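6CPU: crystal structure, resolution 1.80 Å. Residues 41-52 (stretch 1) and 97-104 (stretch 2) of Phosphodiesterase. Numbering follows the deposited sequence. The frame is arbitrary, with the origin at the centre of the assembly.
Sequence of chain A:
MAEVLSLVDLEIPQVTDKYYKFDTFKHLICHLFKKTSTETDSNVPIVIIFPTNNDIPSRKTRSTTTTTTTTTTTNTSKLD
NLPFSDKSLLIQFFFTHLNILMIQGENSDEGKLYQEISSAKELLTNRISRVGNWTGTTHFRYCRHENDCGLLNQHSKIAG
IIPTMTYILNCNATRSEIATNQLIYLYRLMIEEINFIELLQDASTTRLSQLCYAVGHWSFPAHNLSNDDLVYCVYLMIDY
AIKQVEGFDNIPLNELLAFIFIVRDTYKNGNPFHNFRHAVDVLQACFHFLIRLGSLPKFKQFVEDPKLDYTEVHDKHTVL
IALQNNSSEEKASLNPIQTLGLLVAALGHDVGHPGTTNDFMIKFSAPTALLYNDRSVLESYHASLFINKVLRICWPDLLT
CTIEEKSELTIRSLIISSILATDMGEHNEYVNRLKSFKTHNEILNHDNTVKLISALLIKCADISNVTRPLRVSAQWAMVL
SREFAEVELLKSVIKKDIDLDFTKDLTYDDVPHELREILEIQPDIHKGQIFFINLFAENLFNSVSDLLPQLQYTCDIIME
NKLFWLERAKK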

ATOM      1  N   ASP A  41      -0.153  -3.722 -13.602  1.00 21.30           N
ATOM      2  CA  ASP A  41       1.318  -3.759 -13.478  1.00 21.58           C
ATOM      3  C   ASP A  41       1.959  -3.268 -14.775  1.00 22.50           C
ATOM      4  O   ASP A  41       1.461  -3.579 -15.852  1.00 22.57           O
ATOM      5  N   SER A  42       3.070  -2.530 -14.686  1.00 23.40           N
ATOM      6  CA  SER A  42       3.895  -2.271 -15.866  1.00 25.40           C
ATOM      7  C   SER A  42       4.374  -3.629 -16.352  1.00 24.61           C
ATOM      8  O   SER A  42       4.901  -4.415 -15.567  1.00 24.68           O
ATOM      9  N   ASN A  43       4.148  -3.934 -17.625  1.00 23.83           N
ATOM     10  CA  ASN A  43       4.426  -5.279 -18.120  1.00 24.94           C
ATOM     11  C   ASN A  43       5.312  -5.322 -19.363  1.00 24.36           C
ATOM     12  O   ASN A  43       5.328  -6.311 -20.096  1.00 22.73           O
ATOM     13  N   VAL A  44       6.057  -4.245 -19.576  1.00 24.48           N
ATOM     14  CA  VAL A  44       7.046  -4.181 -20.650  1.00 25.99           C
ATOM     15  C   VAL A  44       8.351  -3.652 -20.063  1.00 24.92           C
ATOM     16  O   VAL A  44       8.324  -2.839 -19.123  1.00 25.35           O
ATOM     17  N   PRO A  45       9.494  -4.099 -20.593  1.00 23.96           N
ATOM     18  CA  PRO A  45      10.737  -3.515 -20.109  1.00 23.72           C
ATOM     19  C   PRO A  45      10.839  -2.061 -20.535  1.00 22.38           C
ATOM     20  O   PRO A  45      10.352  -1.701 -21.619  1.00 22.27           O
ATOM     21  N   ILE A  46      11.438  -1.246 -19.675  1.00 21.69           N
ATOM     22  CA  ILE A  46      11.668   0.155 -19.962  1.00 21.92           C
ATOM     23  C   ILE A  46      13.169   0.367 -20.111  1.00 22.95           C
ATOM     24  O   ILE A  46      13.956  -0.038 -19.242  1.00 22.33           O
ATOM     25  N   VAL A  47      13.564   0.997 -21.215  1.00 22.89           N
ATOM     26  CA  VAL A  47      14.974   1.342 -21.458  1.00 24.18           C
ATOM     27  C   VAL A  47      15.123   2.850 -21.345  1.00 23.01           C
ATOM     28  O   VAL A  47      14.386   3.594 -22.001  1.00 22.40           O
ATOM     29  N   ILE A  48      16.036   3.307 -20.492  1.00 23.46           N
ATOM     30  CA  ILE A  48      16.340   4.737 -20.383  1.00 23.70           C
ATOM     31  C   ILE A  48      17.720   5.010 -20.985  1.00 26.49           C
ATOM     32  O   ILE A  48      18.701   4.401 -20.588  1.00 25.59           O
ATOM     33  N   ILE A  49      17.766   5.937 -21.942  1.00 27.60           N
ATOM     34  CA  ILE A  49      19.012   6.306 -22.628  1.00 28.44           C
ATOM     35  C   ILE A  49      19.480   7.650 -22.097  1.00 29.84           C
ATOM     36  O   ILE A  49      18.814   8.671 -22.286  1.00 30.21           O
ATOM     37  N   PHE A  50      20.612   7.623 -21.399  1.00 30.90           N
ATOM     38  CA  PHE A  50      21.284   8.824 -20.906  1.00 34.04           C
ATOM     39  C   PHE A  50      22.384   9.257 -21.879  1.00 36.46           C
ATOM     40  O   PHE A  50      22.804   8.467 -22.728  1.00 35.83           O
ATOM     41  N   PRO A  51      22.856  10.512 -21.755  1.00 39.73           N
ATOM     42  CA  PRO A  51      24.041  10.957 -22.514  1.00 43.47           C
ATOM     43  C   PRO A  51      25.302  10.214 -22.080  1.00 46.93           C
ATOM     44  O   PRO A  51      25.430   9.862 -20.901  1.00 47.96           O
ATOM     45  N   THR A  52      26.230   9.994 -23.013  1.00 52.24           N
ATOM     46  CA  THR A  52      27.486   9.295 -22.700  1.00 55.78           C
ATOM     47  C   THR A  52      28.334  10.110 -21.725  1.00 56.13           C
ATOM     48  O   THR A  52      28.172  11.325 -21.603  1.00 58.30           O
ATOM     49  N   HIS A  97      10.655  -0.526  -9.089  1.00 22.85           N
ATOM     50  CA  HIS A  97       9.412  -1.226  -9.423  1.00 22.55           C
ATOM     51  C   HIS A  97       9.044  -1.248 -10.909  1.00 23.18           C
ATOM     52  O   HIS A  97       8.122  -1.964 -11.283  1.00 23.63           O
ATOM     53  N   LEU A  98       9.763  -0.495 -11.744  1.00 22.20           N
ATOM     54  CA  LEU A  98       9.423  -0.344 -13.162  1.00 22.89           C
ATOM     55  C   LEU A  98      10.237  -1.132 -14.207  1.00 23.98           C
ATOM     56  O   LEU A  98      10.112  -0.846 -15.403  1.00 25.04           O
ATOM     57  N   ASN A  99      11.055  -2.086 -13.792  1.00 21.83           N
ATOM     58  CA  ASN A  99      11.780  -2.981 -14.739  1.00 20.92           C
ATOM     59  C   ASN A  99      12.610  -2.208 -15.757  1.00 21.02           C
ATOM     60  O   ASN A  99      12.427  -2.365 -16.963  1.00 19.58           O
ATOM     61  N   ILE A 100      13.495  -1.353 -15.246  1.00 20.29           N
ATOM     62  CA  ILE A 100      14.252  -0.422 -16.088  1.00 21.41           C
ATOM     63  C   ILE A 100      15.662  -0.943 -16.373  1.00 23.18           C
ATOM     64  O   ILE A 100      16.346  -1.415 -15.459  1.00 22.10           O
ATOM     65  N   LEU A 101      16.073  -0.856 -17.638  1.00 21.88           N
ATOM     66  CA  LEU A 101      17.479  -0.976 -18.055  1.00 24.47           C
ATOM     67  C   LEU A 101      17.994   0.402 -18.467  1.00 24.80           C
ATOM     68  O   LEU A 101      17.379   1.061 -19.307  1.00 25.79           O
ATOM     69  N   MET A 102      19.100   0.833 -17.873  1.00 24.73           N
ATOM     70  CA  MET A 102      19.710   2.124 -18.194  1.00 26.31           C
ATOM     71  C   MET A 102      20.918   1.911 -19.096  1.00 28.37           C
ATOM     72  O   MET A 102      21.770   1.069 -18.802  1.00 26.90           O
ATOM     73  N   ILE A 103      20.993   2.673 -20.183  1.00 30.38           N
ATOM     74  CA  ILE A 103      22.177   2.671 -21.046  1.00 33.03           C
ATOM     75  C   ILE A 103      22.683   4.093 -21.265  1.00 37.01           C
ATOM     76  O   ILE A 103      21.939   5.057 -21.106  1.00 35.34           O
ATOM     77  N   GLN A 104      23.958   4.225 -21.620  1.00 42.46           N
ATOM     78  CA  GLN A 104      24.477   5.515 -22.084  1.00 46.87           C
ATOM     79  C   GLN A 104      25.326   5.355 -23.345  1.00 51.39           C
ATOM     80  O   GLN A 104      26.297   4.598 -23.372  1.00 52.75           O
TER

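How is the contact bridged before the strands begin? Ser 42 points toward stretch 2, its chi1 t, and its CB lies 4.2 Å from Leu 98 CD2. Two waters supply the polar links. One donates to Ser 42 O (2.6 Å) and accepts from Asn 99 ND2 (3.2 Å). The other accepts from Ser 42 OG (2.6 Å) and Asn 99 ND2 (2.9 Å) while donating to Val 44 O (2.7 Å) and Leu 98 O (2.6 Å), so all four of its bonds are used. Asn 43, Val 44 and Pro 45 point away.

What holds the strands in register, and which side chains share each face? The strands run parallel, and because each is extended, successive side chains alternate between the two faces of the sheet. Ile 46 N donates to Asn 99 O (3.1 Å), and Leu 101 N to Ile 46 O (2.8 Å). Ile 46, rotamer mt, lies on the face of Ile 100 and Met 102: Ile 46 CB meets Ile 100 CG1 at 4.0 Å, and Ile 46 CD1 reaches Leu 98 CB at 4.2 Å. Val 47 takes the other face, where Val 47 CG1 lies 4.1 Å from Ile 103 CD1.

How does the pattern continue? Ile 48 N donates to Leu 101 O (2.9 Å), and Ile 103 N to Ile 48 O (2.9 Å). Ile 48, also mt, returns to the face of Ile 46, and Ile 48 CD1 packs on Ile 100 CG2 at 3.7 Å. Ile 49 shares the face of Val 47; the pt rotamer of Ile 103 brings Ile 103 CD1 to 3.9 Å from Ile 49 CG1, so that it contacts both neighbours.

How does the contact finish? Phe 50 N donates to Ile 103 O (2.9 Å), and the ring, with chi1 m, has its edge near that same oxygen. Met 102 SD approaches Phe 50 CE2 obliquely at 3.7 Å. Beyond Pro 51, which points away, Thr 52 (chi1 p) sets Thr 52 CG2 3.9 Å from Gln 104 C at the exposed end.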

ATOM      1  CB  ASP A  41       1.829  -5.190 -13.232  1.00 21.20           C
ATOM      2  CG  ASP A  41       1.295  -5.819 -11.954  1.00 21.16           C
ATOM      3  OD1 ASP A  41       1.283  -5.139 -10.903  1.00 20.30           O
ATOM      4  OD2 ASP A  41       0.887  -7.017 -12.007  1.00 19.83           O
ATOM      5  CB  SER A  42       5.091  -1.370 -15.530  1.00 27.16           C
ATOM      6  OG  SER A  42       5.733  -0.922 -16.718  1.00 31.17           O
ATOM      7  CB  ASN A  43       3.118  -6.045 -18.325  1.00 26.35           C
ATOM      8  CG  ASN A  43       2.374  -5.611 -19.555  1.00 28.49           C
ATOM      9  OD1 ASN A  43       2.508  -4.473 -20.007  1.00 28.24           O
ATOM     10  ND2 ASN A  43       1.587  -6.528 -20.124  1.00 31.30           N
ATOM     11  CB  VAL A  44       6.602  -3.273 -21.828  1.00 28.00           C
ATOM     12  CG1 VAL A  44       5.422  -3.903 -22.573  1.00 29.88           C
ATOM     13  CG2 VAL A  44       6.253  -1.873 -21.367  1.00 29.06           C
ATOM     14  CB  PRO A  45      11.823  -4.337 -20.790  1.00 24.81           C
ATOM     15  CG  PRO A  45      11.152  -5.538 -21.335  1.00 25.70           C
ATOM     16  CD  PRO A  45       9.718  -5.196 -21.544  1.00 25.13           C
ATOM     17  CB  ILE A  46      11.099   1.065 -18.866  1.00 21.37           C
ATOM     18  CG1 ILE A  46       9.570   0.970 -18.848  1.00 21.74           C
ATOM     19  CG2 ILE A  46      11.565   2.518 -19.062  1.00 22.12           C
ATOM     20  CD1 ILE A  46       8.934   1.650 -17.661  1.00 21.82           C
ATOM     21  CB  VAL A  47      15.459   0.889 -22.856  1.00 26.04           C
ATOM     22  CG1 VAL A  47      16.898   1.336 -23.093  1.00 27.48           C
ATOM     23  CG2 VAL A  47      15.328  -0.617 -23.016  1.00 26.72           C
ATOM     24  CB  ILE A  48      16.265   5.249 -18.935  1.00 23.47           C
ATOM     25  CG1 ILE A  48      14.879   4.962 -18.343  1.00 23.93           C
ATOM     26  CG2 ILE A  48      16.534   6.749 -18.877  1.00 23.29           C
ATOM     27  CD1 ILE A  48      14.723   5.393 -16.900  1.00 24.49           C
ATOM     28  CB  ILE A  49      18.831   6.366 -24.161  1.00 29.54           C
ATOM     29  CG1 ILE A  49      18.101   5.115 -24.658  1.00 29.90           C
ATOM     30  CG2 ILE A  49      20.191   6.477 -24.857  1.00 30.44           C
ATOM     31  CD1 ILE A  49      17.795   5.120 -26.144  1.00 30.60           C
ATOM     32  CB  PHE A  50      21.929   8.557 -19.545  1.00 34.12           C
ATOM     33  CG  PHE A  50      20.947   8.352 -18.440  1.00 34.07           C
ATOM     34  CD1 PHE A  50      20.435   9.437 -17.745  1.00 35.20           C
ATOM     35  CD2 PHE A  50      20.531   7.075 -18.091  1.00 36.26           C
ATOM     36  CE1 PHE A  50      19.527   9.259 -16.713  1.00 35.52           C
ATOM     37  CE2 PHE A  50      19.623   6.890 -17.058  1.00 35.08           C
ATOM     38  CZ  PHE A  50      19.127   7.983 -16.367  1.00 34.68           C
ATOM     39  CB  PRO A  51      24.167  12.445 -22.158  1.00 42.19           C
ATOM     40  CG  PRO A  51      22.886  12.834 -21.513  1.00 41.82           C
ATOM     41  CD  PRO A  51      22.268  11.595 -20.945  1.00 41.13           C
ATOM     42  CB  THR A  52      28.335   9.001 -23.957  1.00 58.30           C
ATOM     43  OG1 THR A  52      28.670  10.231 -24.612  1.00 60.52           O
ATOM     44  CG2 THR A  52      27.592   8.079 -24.930  1.00 59.37           C
ATOM     45  CB  HIS A  97       8.245  -0.618  -8.629  1.00 21.31           C
ATOM     46  CG  HIS A  97       7.962   0.816  -8.961  1.00 19.72           C
ATOM     47  ND1 HIS A  97       8.730   1.857  -8.481  1.00 19.48           N
ATOM     48  CD2 HIS A  97       6.979   1.386  -9.702  1.00 18.60           C
ATOM     49  CE1 HIS A  97       8.256   3.001  -8.942  1.00 19.07           C
ATOM     50  NE2 HIS A  97       7.169   2.746  -9.649  1.00 18.99           N
ATOM     51  CB  LEU A  98       9.455   1.151 -13.530  1.00 22.60           C
ATOM     52  CG  LEU A  98       8.411   2.022 -12.837  1.00 22.44           C
ATOM     53  CD1 LEU A  98       8.561   3.470 -13.287  1.00 21.89           C
ATOM     54  CD2 LEU A  98       7.004   1.522 -13.132  1.00 24.09           C
ATOM     55  CB  ASN A  99      10.808  -3.897 -15.466  1.00 21.80           C
ATOM     56  CG  ASN A  99       9.820  -4.528 -14.530  1.00 22.17           C
ATOM     57  OD1 ASN A  99      10.205  -5.310 -13.652  1.00 22.29           O
ATOM     58  ND2 ASN A  99       8.540  -4.170 -14.683  1.00 20.96           N
ATOM     59  CB  ILE A 100      14.342   0.967 -15.428  1.00 21.62           C
ATOM     60  CG1 ILE A 100      12.970   1.651 -15.421  1.00 21.60           C
ATOM     61  CG2 ILE A 100      15.374   1.837 -16.132  1.00 22.89           C
ATOM     62  CD1 ILE A 100      12.840   2.815 -14.463  1.00 22.05           C
ATOM     63  CB  LEU A 101      17.598  -1.903 -19.252  1.00 26.12           C
ATOM     64  CG  LEU A 101      19.021  -2.156 -19.747  1.00 29.50           C
ATOM     65  CD1 LEU A 101      19.876  -2.740 -18.628  1.00 31.33           C
ATOM     66  CD2 LEU A 101      18.990  -3.088 -20.935  1.00 30.85           C
ATOM     67  CB  MET A 102      20.155   2.838 -16.919  1.00 27.38           C
ATOM     68  CG  MET A 102      19.011   3.309 -16.043  1.00 28.18           C
ATOM     69  SD  MET A 102      19.545   4.167 -14.551  1.00 31.18           S
ATOM     70  CE  MET A 102      20.018   2.810 -13.501  1.00 33.07           C
ATOM     71  CB  ILE A 103      21.907   1.999 -22.417  1.00 34.33           C
ATOM     72  CG1 ILE A 103      20.995   2.851 -23.296  1.00 36.59           C
ATOM     73  CG2 ILE A 103      21.304   0.613 -22.234  1.00 34.23           C
ATOM     74  CD1 ILE A 103      20.577   2.160 -24.579  1.00 37.97           C
ATOM     75  CB  GLN A 104      25.238   6.260 -20.980  1.00 48.28           C
ATOM     76  CG  GLN A 104      25.833   5.408 -19.876  1.00 48.80           C
ATOM     77  CD  GLN A 104      26.739   6.213 -18.961  1.00 50.33           C
ATOM     78  OE1 GLN A 104      26.764   7.443 -19.020  1.00 51.50           O
ATOM     79  NE2 GLN A 104      27.492   5.523 -18.113  1.00 51.81           N
TER
HETATM   80  O   HOH W   1       5.910  -5.177 -13.243  1.00 21.00           O
HETATM   81  O   HOH W   2       8.111  -1.985 -16.580  1.00 25.13           O